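Local structure of peroxiredoxin 5 (Alvinella pompejana, 2XHF) at residues I14-I20 against N143-V148; I19-V23 against P35-F40; L24-D28 against R105-H111; I83-D87 against N130-R134; R134-M138 against S149-I154. The protein probably reduces hydrogen peroxide and organic hydroperoxides as a thiol-dependent antioxidant enzyme of the peroxiredoxin family, built on a thioredoxin-like fold. One frame throughout, in Å; residues are numbered along the deposited sequence.

Interactions 3 and 4 are the buried contacts, on neighbouring strands 105-108 and 79-84, and both reach the second subunit; a salt bridge and a methionine methyl over a tyrosine ring carry the first, bridging waters and one arginine the second. Interactions 1, 2 and 5 are partly buried. Interactions 1 and 5 share strand 144-150, which interaction 1 joins to the irregular N-terminal segment and interaction 5 to strand 136-141; main-chain bonds dominate in interaction 1, while interaction 5 adds a salt bridge near the surface. Interaction 2 shares Ile19 and Ile20 with interaction 1 and carries that segment to residues 35-40, toward the small hairpin that interaction 3 packs against the sheet edge.

Interaction 1: residues I14-I20 against N143-V148; sequences IKVGDII and NKIRSV
Ile145 and Ile20 make the tight side of this contact. Ile145 CG1 comes to 3.7 Å from Ile20 CG2, where Ile140 and Met138 of strand 136-141 join the pair. Ile20 CG1 stands between its backbone N and carbonyl carbon (chi1 67°), which carries CD1 over to Asn143 OD1 at 3.7 Å; the ND2 of that amide is held by His37 O. Three backbone bonds run from this packed end out to the turn: Ile20 N to Asn143 O at 2.9 Å, Ile145 N to Asp18 O at 2.8 Å, and Gly17 N to Ile145 O at 2.8 Å. They hold the irregular N-terminal segment, with its type II turn from Lys15 to Asp18, beside the edge strand 144-150, and Ile19 with Lys144 forms a single beta bridge there. The solvent side is looser. Ile19 CG1 only brushes Lys144 CG, 4.1 Å away, and Val16 CG2 rests 3.6 Å from Arg146 O. Arg146 turns away to a salt bridge with Asp141; with Ser147 it forms the classic beta bulge opposite Leu139. Since every hydrogen bond between the segments is main chain to main chain, the backbone probably sets their alignment, the isoleucines shielding its inner side.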
# COMPACT_ATOMS: atom_id res chain seq x y z
N ILE A 14 1.02 15.52 22.09
CA ILE A 14 0.50 14.40 22.86
C ILE A 14 0.99 14.54 24.29
O ILE A 14 2.01 15.17 24.54
CB ILE A 14 0.98 13.05 22.26
CG1 ILE A 14 0.88 13.07 20.73
CG2 ILE A 14 0.18 11.90 22.84
CD1 ILE A 14 1.67 11.98 20.06
N LYS A 15 0.26 13.95 25.25
CA LYS A 15 0.62 14.13 26.65
C LYS A 15 0.12 12.98 27.52
O LYS A 15 -0.99 12.49 27.34
CB LYS A 15 0.06 15.46 27.15
CG LYS A 15 0.54 15.88 28.52
CD LYS A 15 0.23 17.36 28.76
CE LYS A 15 -1.25 17.66 28.56
NZ LYS A 15 -1.56 19.11 28.72
N VAL A 16 0.94 12.54 28.47
CA VAL A 16 0.52 11.47 29.38
C VAL A 16 -0.79 11.84 30.08
O VAL A 16 -0.94 12.94 30.60
CB VAL A 16 1.61 11.14 30.42
CG1 VAL A 16 1.05 10.27 31.53
CG2 VAL A 16 2.77 10.46 29.75
N GLY A 17 -1.75 10.92 30.07
CA GLY A 17 -3.04 11.15 30.70
C GLY A 17 -4.12 11.44 29.67
O GLY A 17 -5.31 11.33 29.98
N ASP A 18 -3.72 11.85 28.47
CA ASP A 18 -4.67 12.11 27.40
C ASP A 18 -5.38 10.82 26.96
O ASP A 18 -4.79 9.74 26.96
CB ASP A 18 -3.97 12.71 26.18
CG ASP A 18 -3.48 14.13 26.42
OD1 ASP A 18 -3.84 14.73 27.45
OD2 ASP A 18 -2.75 14.65 25.55
N ILE A 19 -6.65 10.96 26.58
CA ILE A 19 -7.38 9.89 25.91
C ILE A 19 -7.00 9.93 24.44
O ILE A 19 -7.02 10.99 23.81
CB ILE A 19 -8.92 10.06 26.12
CG1 ILE A 19 -9.25 10.05 27.62
CG2 ILE A 19 -9.68 8.99 25.40
CD1 ILE A 19 -10.69 10.24 27.94
N ILE A 20 -6.62 8.79 23.86
CA ILE A 20 -6.27 8.79 22.44
C ILE A 20 -7.48 9.17 21.57
O ILE A 20 -8.63 8.94 21.97
CB ILE A 20 -5.68 7.42 21.97
CG1 ILE A 20 -6.74 6.30 22.00
CG2 ILE A 20 -4.43 7.04 22.80
CD1 ILE A 20 -6.24 4.94 21.49
N ASN A 143 -7.42 3.21 26.96
CA ASN A 143 -7.42 4.31 26.00
C ASN A 143 -6.78 5.61 26.43
O ASN A 143 -6.80 6.59 25.69
CB ASN A 143 -8.81 4.51 25.40
CG ASN A 143 -9.20 3.34 24.57
OD1 ASN A 143 -8.44 2.95 23.69
ND2 ASN A 143 -10.35 2.73 24.85
N LYS A 144 -6.13 5.59 27.59
CA LYS A 144 -5.37 6.73 28.07
C LYS A 144 -3.88 6.48 27.84
O LYS A 144 -3.39 5.36 27.99
CB LYS A 144 -5.63 6.94 29.56
CG LYS A 144 -7.01 7.49 29.89
CD LYS A 144 -7.15 7.70 31.39
CE LYS A 144 -8.44 8.44 31.74
NZ LYS A 144 -9.65 7.77 31.18
N ILE A 145 -3.14 7.53 27.52
CA ILE A 145 -1.71 7.41 27.30
C ILE A 145 -0.98 7.36 28.64
O ILE A 145 -1.15 8.24 29.48
CB ILE A 145 -1.20 8.58 26.42
CG1 ILE A 145 -1.83 8.48 25.02
CG2 ILE A 145 0.32 8.58 26.33
CD1 ILE A 145 -1.59 9.69 24.15
N ARG A 146 -0.23 6.29 28.87
CA ARG A 146 0.59 6.15 30.08
C ARG A 146 2.04 6.56 29.85
O ARG A 146 2.72 6.98 30.78
CB ARG A 146 0.56 4.72 30.61
CG ARG A 146 -0.71 4.28 31.28
CD ARG A 146 -0.49 2.88 31.84
NE ARG A 146 -0.91 2.73 33.23
CZ ARG A 146 -0.21 3.17 34.28
NH1 ARG A 146 0.94 3.80 34.10
NH2 ARG A 146 -0.67 2.99 35.50
N SER A 147 2.50 6.43 28.61
CA SER A 147 3.88 6.76 28.23
C SER A 147 3.97 7.05 26.74
O SER A 147 3.28 6.41 25.95
CB SER A 147 4.81 5.59 28.59
OG SER A 147 6.15 5.89 28.25
N VAL A 148 4.84 7.99 26.35
CA VAL A 148 5.06 8.30 24.94
C VAL A 148 6.54 8.41 24.60
O VAL A 148 7.30 9.10 25.27
CB VAL A 148 4.44 9.64 24.54
CG1 VAL A 148 4.44 9.78 23.02
CG2 VAL A 148 3.05 9.77 25.08

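Interaction 2: residues I19-V23 against P35-F40; sequences IIPDV and PIHDVF
His37 reaches across to Ile20 and Asp22. Its NE2 donates to Ile20 O at 2.8 Å, a nearly straight bond (167°) that lies in the ring plane but comes in from above the carbonyl plane. Over one face of the ring lies the Asp22 carboxylate, stacked with the two planes 8° apart and OD1 3.6 Å from His37 CG; Asp22 CG points opposite to its backbone N (chi1 -169°), which swings the group over the imidazole. Ile19 CG2 adds a contact to His37 CE1 at 3.5 Å. A leucine in place of His37 would probably leave Ile20 O without this donor and the Asp22 carboxylate without its flat polar partner. The next layer is the base of the small antiparallel hairpin of strands 24-26 and 33-35, where the chain passes into the short helix 37-40. Here Ile36 N donates to Val23 O at 2.9 Å, and a water joins Asp22 OD1 to His37 N. Ile36 CG2 comes within 3.3 Å of Pro21 O, and also meets Ile20 CD1 at 4.0 Å. Further out, Pro21 and Val23 press on Phe114 of helix 113-118, while Phe40 packs on Ala81 and Ile140 of the main sheet.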
# COMPACT_ATOMS: atom_id res chain seq x y z
N ILE A 19 -6.65 10.96 26.58
CA ILE A 19 -7.38 9.89 25.91
C ILE A 19 -7.00 9.93 24.44
O ILE A 19 -7.02 10.99 23.81
CB ILE A 19 -8.92 10.06 26.12
CG1 ILE A 19 -9.25 10.05 27.62
CG2 ILE A 19 -9.68 8.99 25.40
CD1 ILE A 19 -10.69 10.24 27.94
N ILE A 20 -6.62 8.79 23.86
CA ILE A 20 -6.27 8.79 22.44
C ILE A 20 -7.48 9.17 21.57
O ILE A 20 -8.63 8.94 21.97
CB ILE A 20 -5.68 7.42 21.97
CG1 ILE A 20 -6.74 6.30 22.00
CG2 ILE A 20 -4.43 7.04 22.80
CD1 ILE A 20 -6.24 4.94 21.49
N PRO A 21 -7.23 9.74 20.38
CA PRO A 21 -8.34 10.11 19.50
C PRO A 21 -9.25 8.92 19.22
O PRO A 21 -8.78 7.82 18.95
CB PRO A 21 -7.63 10.55 18.21
CG PRO A 21 -6.30 11.03 18.67
CD PRO A 21 -5.92 10.12 19.81
N ASP A 22 -10.54 9.19 19.29
CA ASP A 22 -11.59 8.21 19.17
C ASP A 22 -12.01 8.20 17.70
O ASP A 22 -13.02 8.79 17.33
CB ASP A 22 -12.74 8.66 20.09
CG ASP A 22 -13.83 7.62 20.29
OD1 ASP A 22 -13.70 6.46 19.84
OD2 ASP A 22 -14.83 8.01 20.96
N VAL A 23 -11.21 7.57 16.85
CA VAL A 23 -11.53 7.53 15.42
C VAL A 23 -11.55 6.10 14.91
O VAL A 23 -11.02 5.19 15.54
CB VAL A 23 -10.54 8.36 14.59
CG1 VAL A 23 -10.29 9.73 15.22
CG2 VAL A 23 -9.29 7.63 14.44
N PRO A 35 -13.89 1.72 16.03
CA PRO A 35 -13.10 2.72 16.76
C PRO A 35 -11.85 2.10 17.33
O PRO A 35 -11.86 1.00 17.87
CB PRO A 35 -14.04 3.11 17.93
CG PRO A 35 -15.42 2.75 17.45
CD PRO A 35 -15.25 1.54 16.58
N ILE A 36 -10.75 2.82 17.23
CA ILE A 36 -9.51 2.33 17.82
C ILE A 36 -9.66 2.11 19.33
O ILE A 36 -8.97 1.28 19.91
CB ILE A 36 -8.32 3.25 17.48
CG1 ILE A 36 -7.00 2.54 17.83
CG2 ILE A 36 -8.43 4.62 18.13
CD1 ILE A 36 -5.77 3.28 17.32
N HIS A 37 -10.57 2.85 19.97
CA HIS A 37 -10.85 2.60 21.39
C HIS A 37 -11.23 1.15 21.70
O HIS A 37 -11.04 0.70 22.83
CB HIS A 37 -11.93 3.54 21.88
CG HIS A 37 -11.42 4.90 22.22
ND1 HIS A 37 -12.08 5.75 23.08
CD2 HIS A 37 -10.30 5.55 21.84
CE1 HIS A 37 -11.40 6.87 23.19
NE2 HIS A 37 -10.31 6.78 22.45
N ASP A 38 -11.78 0.43 20.72
CA ASP A 38 -12.11 -0.97 20.96
C ASP A 38 -10.87 -1.78 21.30
O ASP A 38 -10.96 -2.78 22.00
CB ASP A 38 -12.77 -1.63 19.74
CG ASP A 38 -14.17 -1.11 19.46
OD1 ASP A 38 -14.75 -0.36 20.27
OD2 ASP A 38 -14.70 -1.52 18.40
N VAL A 39 -9.72 -1.39 20.76
CA VAL A 39 -8.53 -2.21 20.91
C VAL A 39 -8.02 -2.17 22.35
O VAL A 39 -7.54 -3.18 22.87
CB VAL A 39 -7.43 -1.73 19.91
CG1 VAL A 39 -6.16 -2.54 20.09
CG2 VAL A 39 -7.95 -1.83 18.48
N PHE A 40 -8.12 -1.01 23.00
CA PHE A 40 -7.51 -0.82 24.32
C PHE A 40 -8.53 -0.59 25.44
O PHE A 40 -8.15 -0.35 26.56
CB PHE A 40 -6.47 0.31 24.29
CG PHE A 40 -5.41 0.12 23.25
CD1 PHE A 40 -4.34 -0.74 23.47
CD2 PHE A 40 -5.47 0.84 22.07
CE1 PHE A 40 -3.36 -0.92 22.51
CE2 PHE A 40 -4.49 0.65 21.09
CZ PHE A 40 -3.43 -0.22 21.33
O HOH W 1 -11.90 5.12 18.83

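Interaction 3: residues L24-D28 against R105-H111; sequences LVYED and RMLADMH
Tyr26 lays one face of its ring under the methyl of Met110, whose CE sits over the ring centre at 3.7 Å from Tyr26 CZ. The sulfur stands farther off above the same face, giving a Met-aromatic contact; Met110 runs out extended through CG (chi1 178°), then bends at chi3 to bring the methyl down onto the ring. The ring edge is occupied too. Ala108 O lies there near the ring plane, 3.5 Å from Tyr26 CD1, and Tyr26 OH approaches the edge of the His111 imidazole in that ring's own plane. This end belongs to the subunit interface, for Met110 packs on Leu128, and His111 on Ser125, of the second subunit. Strand 24-26 of the small hairpin runs against strand 105-108, outermost in the main mixed sheet within this chain, at 116° between their directions. Consistent with so steep a crossing, there is a single antiparallel hydrogen-bonded pair, in which Tyr26 N donates to Ala108 O at 3.0 Å and Ala108 N to Tyr26 O at 2.8 Å. Beyond it, Glu27 stretches out to Arg105, which grips it side-on: NE to OE2 and NH2 to OE1, each 2.9 Å, with carboxylate and guanidinium nearly coplanar and both oxygens met on their syn sides. A glutamine at Glu27 would probably cost Arg105 its countercharge and leave one of the paired N-H groups facing a donor. A water donates to Glu27 OE2 and accepts from Met106 N, and another links Asp28 N to Met106 O.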
# COMPACT_ATOMS: atom_id res chain seq x y z
N LEU A 24 -12.21 5.92 13.77
CA LEU A 24 -12.29 4.61 13.12
C LEU A 24 -10.98 4.23 12.46
O LEU A 24 -10.32 5.06 11.81
CB LEU A 24 -13.37 4.65 12.03
CG LEU A 24 -14.82 4.71 12.48
CD1 LEU A 24 -15.70 4.71 11.25
CD2 LEU A 24 -15.15 3.53 13.39
N VAL A 25 -10.57 2.98 12.66
CA VAL A 25 -9.47 2.41 11.92
C VAL A 25 -9.95 1.15 11.24
O VAL A 25 -11.06 0.66 11.49
CB VAL A 25 -8.24 2.14 12.81
CG1 VAL A 25 -7.71 3.45 13.36
CG2 VAL A 25 -8.61 1.20 13.94
N TYR A 26 -9.14 0.65 10.32
CA TYR A 26 -9.51 -0.48 9.49
C TYR A 26 -8.56 -1.63 9.74
O TYR A 26 -7.40 -1.42 10.12
CB TYR A 26 -9.48 -0.06 8.02
CG TYR A 26 -10.40 1.07 7.73
CD1 TYR A 26 -10.05 2.38 8.07
CD2 TYR A 26 -11.62 0.86 7.11
CE1 TYR A 26 -10.92 3.43 7.82
CE2 TYR A 26 -12.49 1.88 6.87
CZ TYR A 26 -12.14 3.17 7.22
OH TYR A 26 -13.01 4.20 6.96
N GLU A 27 -9.04 -2.85 9.57
CA GLU A 27 -8.19 -4.01 9.77
C GLU A 27 -8.63 -5.07 8.77
O GLU A 27 -9.84 -5.34 8.64
CB GLU A 27 -8.33 -4.52 11.20
CG GLU A 27 -7.36 -5.62 11.58
CD GLU A 27 -7.52 -6.05 13.03
OE1 GLU A 27 -8.57 -5.77 13.64
OE2 GLU A 27 -6.59 -6.69 13.55
N ASP A 28 -7.67 -5.61 8.02
CA ASP A 28 -7.89 -6.68 7.02
C ASP A 28 -8.60 -6.24 5.72
O ASP A 28 -8.04 -6.38 4.62
CB ASP A 28 -8.61 -7.88 7.62
CG ASP A 28 -7.81 -8.54 8.73
OD1 ASP A 28 -6.66 -8.92 8.47
OD2 ASP A 28 -8.33 -8.67 9.86
N ARG A 105 -1.69 -6.54 16.21
CA ARG A 105 -2.84 -6.07 15.46
C ARG A 105 -2.36 -5.03 14.45
O ARG A 105 -1.70 -4.07 14.81
CB ARG A 105 -3.85 -5.44 16.42
CG ARG A 105 -4.40 -6.39 17.49
CD ARG A 105 -5.42 -7.37 16.94
NE ARG A 105 -6.59 -6.70 16.40
CZ ARG A 105 -7.58 -6.19 17.12
NH1 ARG A 105 -7.59 -6.29 18.46
NH2 ARG A 105 -8.57 -5.59 16.50
N MET A 106 -2.74 -5.22 13.19
CA MET A 106 -2.30 -4.36 12.12
C MET A 106 -3.42 -3.42 11.75
O MET A 106 -4.38 -3.81 11.07
CB MET A 106 -1.86 -5.20 10.91
CG MET A 106 -0.61 -6.01 11.19
SD MET A 106 0.85 -4.96 11.03
CE MET A 106 2.10 -5.93 11.87
N LEU A 107 -3.30 -2.19 12.23
CA LEU A 107 -4.33 -1.18 12.10
C LEU A 107 -4.00 -0.20 10.96
O LEU A 107 -2.95 0.41 10.94
CB LEU A 107 -4.50 -0.42 13.41
CG LEU A 107 -4.77 -1.27 14.65
CD1 LEU A 107 -4.93 -0.36 15.85
CD2 LEU A 107 -5.99 -2.17 14.48
N ALA A 108 -4.93 -0.09 10.04
CA ALA A 108 -4.78 0.78 8.88
C ALA A 108 -5.52 2.09 9.12
O ALA A 108 -6.75 2.12 9.18
CB ALA A 108 -5.31 0.10 7.64
N ASP A 109 -4.76 3.15 9.34
CA ASP A 109 -5.29 4.51 9.48
C ASP A 109 -5.47 5.07 8.07
O ASP A 109 -4.75 5.99 7.62
CB ASP A 109 -4.29 5.35 10.26
CG ASP A 109 -4.82 6.75 10.56
OD1 ASP A 109 -6.05 6.92 10.62
OD2 ASP A 109 -3.98 7.67 10.75
N MET A 110 -6.42 4.50 7.35
CA MET A 110 -6.42 4.60 5.90
C MET A 110 -6.56 6.03 5.38
O MET A 110 -5.99 6.37 4.34
CB MET A 110 -7.54 3.73 5.34
CG MET A 110 -7.65 3.80 3.85
SD MET A 110 -8.75 2.53 3.23
CE MET A 110 -10.25 2.94 3.99
N HIS A 111 -7.36 6.84 6.07
CA HIS A 111 -7.58 8.22 5.67
C HIS A 111 -6.60 9.17 6.36
O HIS A 111 -6.67 10.38 6.15
CB HIS A 111 -9.01 8.66 6.02
CG HIS A 111 -10.06 7.76 5.47
ND1 HIS A 111 -10.36 7.69 4.13
CD2 HIS A 111 -10.86 6.86 6.08
CE1 HIS A 111 -11.33 6.81 3.94
NE2 HIS A 111 -11.65 6.29 5.11
O HOH W 2 -4.33 -7.53 12.43
O HOH W 3 -4.89 -5.24 8.75

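Interaction 4: residues I83-D87 against N130-R134; sequences IAVND and NNRSR
The loop that follows strand 79-84 and leads into helix 88-98 meets the irregular chain between helix 125-128 and strand 136-141, with Val85 packed against Arg132 close to the subunit interface. No direct hydrogen bond joins the two segments. Val85 O lies over one face of the Arg132 guanidinium, 3.4 Å from CD, at an angle too poor to bond to NE. That NE instead donates to Asn130 OD1 at 2.7 Å, in the guanidinium plane and almost straight (171°), helping to fix the rotation of the group, while NH1 bonds to Val51 O. Outside the two segments, Arg132 NH2 reaches Asp87 of the second subunit in a salt bridge, and Asp87 of this chain meets Arg132 of the second subunit likewise, so the pairing is reciprocal across the interface. Val85 CG1 comes to 3.8 Å from Asn130 ND2. Waters do the polar bridging. One accepts from both Val85 N and Ser133 N; a second, lying above the guanidinium plane, donates to Val85 O at 2.7 Å and accepts from Asn130 ND2. Asn86, whose OD1 receives Ala53 N, directs ND2 to a third water, which also accepts from Arg132 NH1 at 2.9 Å.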
# COMPACT_ATOMS: atom_id res chain seq x y z
N ILE A 83 0.22 0.73 13.73
CA ILE A 83 -0.66 1.56 12.93
C ILE A 83 0.14 2.26 11.82
O ILE A 83 1.25 2.73 12.05
CB ILE A 83 -1.44 2.57 13.81
CG1 ILE A 83 -2.53 3.27 13.03
CG2 ILE A 83 -0.53 3.56 14.51
CD1 ILE A 83 -3.66 3.82 13.94
N ALA A 84 -0.46 2.31 10.64
CA ALA A 84 0.14 3.00 9.51
C ALA A 84 -0.93 3.59 8.63
O ALA A 84 -2.05 3.08 8.57
CB ALA A 84 0.95 2.02 8.70
N VAL A 85 -0.56 4.63 7.89
CA VAL A 85 -1.45 5.23 6.92
C VAL A 85 -1.28 4.40 5.63
O VAL A 85 -0.37 4.65 4.81
CB VAL A 85 -1.16 6.73 6.73
CG1 VAL A 85 -2.09 7.33 5.70
CG2 VAL A 85 -1.27 7.47 8.06
N ASN A 86 -2.17 3.43 5.48
CA ASN A 86 -2.24 2.49 4.36
C ASN A 86 -3.66 1.99 4.29
O ASN A 86 -4.40 2.06 5.29
CB ASN A 86 -1.34 1.27 4.57
CG ASN A 86 0.10 1.51 4.16
OD1 ASN A 86 0.97 1.56 5.01
ND2 ASN A 86 0.35 1.64 2.86
N ASP A 87 -4.03 1.42 3.15
CA ASP A 87 -5.28 0.69 3.06
C ASP A 87 -5.11 -0.66 3.76
O ASP A 87 -3.99 -1.17 3.89
CB ASP A 87 -5.77 0.56 1.61
CG ASP A 87 -4.98 -0.46 0.80
OD1 ASP A 87 -4.26 -0.07 -0.16
OD2 ASP A 87 -5.10 -1.67 1.11
N ASN A 130 1.32 10.67 -0.26
CA ASN A 130 0.46 11.25 0.75
C ASN A 130 1.26 11.38 2.06
O ASN A 130 2.42 10.95 2.13
CB ASN A 130 -0.79 10.40 0.95
CG ASN A 130 -0.50 9.00 1.49
OD1 ASN A 130 0.59 8.46 1.30
ND2 ASN A 130 -1.50 8.38 2.11
N ASN A 131 0.64 11.98 3.07
CA ASN A 131 1.29 12.19 4.35
C ASN A 131 1.08 10.99 5.24
O ASN A 131 -0.04 10.53 5.45
CB ASN A 131 0.72 13.43 5.04
CG ASN A 131 1.15 14.70 4.36
OD1 ASN A 131 2.00 14.69 3.47
ND2 ASN A 131 0.57 15.82 4.78
N ARG A 132 2.19 10.45 5.72
CA ARG A 132 2.17 9.27 6.54
C ARG A 132 2.37 9.71 7.98
O ARG A 132 2.36 10.89 8.28
CB ARG A 132 3.27 8.32 6.10
CG ARG A 132 3.16 7.91 4.62
CD ARG A 132 1.87 7.12 4.34
NE ARG A 132 1.80 6.65 2.96
CZ ARG A 132 2.32 5.51 2.50
NH1 ARG A 132 2.90 4.66 3.33
NH2 ARG A 132 2.22 5.20 1.22
N SER A 133 2.53 8.75 8.86
CA SER A 133 2.76 9.06 10.26
C SER A 133 4.23 9.07 10.58
O SER A 133 4.97 8.23 10.09
CB SER A 133 2.11 8.01 11.14
OG SER A 133 2.19 8.34 12.52
N ARG A 134 4.62 9.98 11.47
CA ARG A 134 5.91 9.89 12.13
C ARG A 134 5.90 8.67 13.03
O ARG A 134 4.83 8.19 13.39
CB ARG A 134 6.15 11.11 13.01
CG ARG A 134 6.20 12.42 12.25
CD ARG A 134 6.60 13.59 13.13
NE ARG A 134 6.23 14.85 12.49
CZ ARG A 134 6.98 15.50 11.59
NH1 ARG A 134 8.16 15.02 11.22
NH2 ARG A 134 6.53 16.63 11.07
O HOH W 4 2.09 5.79 8.36
O HOH W 5 -1.36 5.38 2.36
O HOH W 6 3.31 1.99 2.19

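Interaction 5: residues R134-M138 against S149-I154; sequences RRYAM and STEPDI
Ala137 and Ser149 face each other as an antiparallel hydrogen-bonded pair in the beta hairpin of strands 136-141 and 144-150, at one side of the main sheet. Ala137 N donates to Ser149 O at 3.0 Å, and Ser149 N returns a bond to Ala137 O at 2.9 Å. Ser149 O also receives a CA-H contact from Tyr136 CA at 3.2 Å, a second, softer partner for one carbonyl. Past Thr150 the pairing gives way: the chain goes through a cis peptide before Pro152 and an inverse gamma turn centred on Asp153, curling Ile154 back over strand 136-141. Ile154 CG2 lies 4.5 Å from Ala137 CB, while its CD1 reaches Arg135 CD at 3.6 Å, meeting that side chain at about a right angle. Tyr136 goes elsewhere: with CG set between backbone N and carbonyl carbon (chi1 57°), its ring is led away from Thr150 toward Phe114 and Leu118 of helix 113-118. Nearby, Ser49 OG bonds to Arg134 O and Tyr136 N, tying the start of this strand to strand 44-49. On the more exposed side, Arg135 makes a salt bridge to Glu151 through a single oxygen. Arg135 NE meets Glu151 OE2 on its anti side at 2.9 Å, well out of the carboxylate plane, and NH2 adds a weak bond to the same atom, with guanidinium and carboxylate turned 86° apart, so the grip is far from a flat two-oxygen pairing. A water bridges the two backbones, donating to Arg135 O at 2.6 Å and accepting from Glu151 N.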
# COMPACT_ATOMS: atom_id res chain seq x y z
N ARG A 134 4.62 9.98 11.47
CA ARG A 134 5.91 9.89 12.13
C ARG A 134 5.90 8.67 13.03
O ARG A 134 4.83 8.19 13.39
CB ARG A 134 6.15 11.11 13.01
CG ARG A 134 6.20 12.42 12.25
CD ARG A 134 6.60 13.59 13.13
NE ARG A 134 6.23 14.85 12.49
CZ ARG A 134 6.98 15.50 11.59
NH1 ARG A 134 8.16 15.02 11.22
NH2 ARG A 134 6.53 16.63 11.07
N ARG A 135 7.08 8.22 13.43
CA ARG A 135 7.22 7.06 14.29
C ARG A 135 7.08 7.44 15.76
O ARG A 135 7.73 8.39 16.25
CB ARG A 135 8.57 6.37 14.05
CG ARG A 135 8.73 5.76 12.67
CD ARG A 135 9.98 4.93 12.58
NE ARG A 135 11.14 5.77 12.29
CZ ARG A 135 11.60 6.01 11.06
NH1 ARG A 135 11.02 5.47 10.00
NH2 ARG A 135 12.67 6.79 10.90
N TYR A 136 6.21 6.71 16.46
CA TYR A 136 6.08 6.80 17.90
C TYR A 136 5.77 5.42 18.48
O TYR A 136 5.42 4.48 17.77
CB TYR A 136 4.99 7.80 18.30
CG TYR A 136 3.64 7.48 17.70
CD1 TYR A 136 2.84 6.50 18.26
CD2 TYR A 136 3.19 8.12 16.56
CE1 TYR A 136 1.62 6.18 17.71
CE2 TYR A 136 1.97 7.79 15.99
CZ TYR A 136 1.19 6.83 16.58
OH TYR A 136 -0.02 6.51 16.03
N ALA A 137 5.89 5.31 19.79
CA ALA A 137 5.44 4.13 20.53
C ALA A 137 4.85 4.61 21.84
O ALA A 137 5.47 5.41 22.55
CB ALA A 137 6.58 3.16 20.77
N MET A 138 3.65 4.14 22.17
CA MET A 138 2.97 4.57 23.37
C MET A 138 2.47 3.39 24.15
O MET A 138 2.07 2.37 23.58
CB MET A 138 1.78 5.45 22.99
CG MET A 138 2.21 6.76 22.33
SD MET A 138 0.83 7.84 21.91
CE MET A 138 -0.38 6.59 21.62
N SER A 149 6.91 7.76 23.50
CA SER A 149 8.27 7.77 22.98
C SER A 149 8.30 8.06 21.48
O SER A 149 7.36 7.71 20.74
CB SER A 149 8.92 6.42 23.24
OG SER A 149 8.76 6.06 24.59
N THR A 150 9.39 8.69 21.05
CA THR A 150 9.69 8.90 19.63
C THR A 150 11.15 8.51 19.35
O THR A 150 11.87 8.10 20.25
CB THR A 150 9.47 10.36 19.21
OG1 THR A 150 10.20 11.24 20.08
CG2 THR A 150 7.98 10.72 19.25
N GLU A 151 11.57 8.64 18.10
CA GLU A 151 12.95 8.30 17.72
C GLU A 151 13.93 8.93 18.71
O GLU A 151 13.76 10.09 19.08
CB GLU A 151 13.25 8.79 16.30
CG GLU A 151 12.70 7.89 15.19
CD GLU A 151 13.59 6.69 14.90
OE1 GLU A 151 14.33 6.25 15.82
OE2 GLU A 151 13.57 6.19 13.76
N PRO A 152 14.95 8.17 19.15
CA PRO A 152 15.24 6.80 18.76
C PRO A 152 14.69 5.75 19.73
O PRO A 152 14.94 4.56 19.55
CB PRO A 152 16.78 6.76 18.78
CG PRO A 152 17.23 8.04 19.49
CD PRO A 152 16.00 8.70 20.02
N ASP A 153 13.95 6.19 20.74
CA ASP A 153 13.42 5.30 21.78
C ASP A 153 12.19 4.51 21.35
O ASP A 153 11.23 4.42 22.12
CB ASP A 153 13.04 6.11 23.01
CG ASP A 153 14.24 6.70 23.71
OD1 ASP A 153 14.69 7.79 23.30
OD2 ASP A 153 14.72 6.07 24.68
N ILE A 154 12.22 3.92 20.16
CA ILE A 154 11.05 3.19 19.65
C ILE A 154 11.39 1.73 19.38
O ILE A 154 10.78 1.08 18.54
CB ILE A 154 10.50 3.86 18.38
CG1 ILE A 154 11.59 3.97 17.32
CG2 ILE A 154 9.95 5.24 18.72
CD1 ILE A 154 11.08 4.34 15.93
O HOH W 7 9.86 9.77 15.61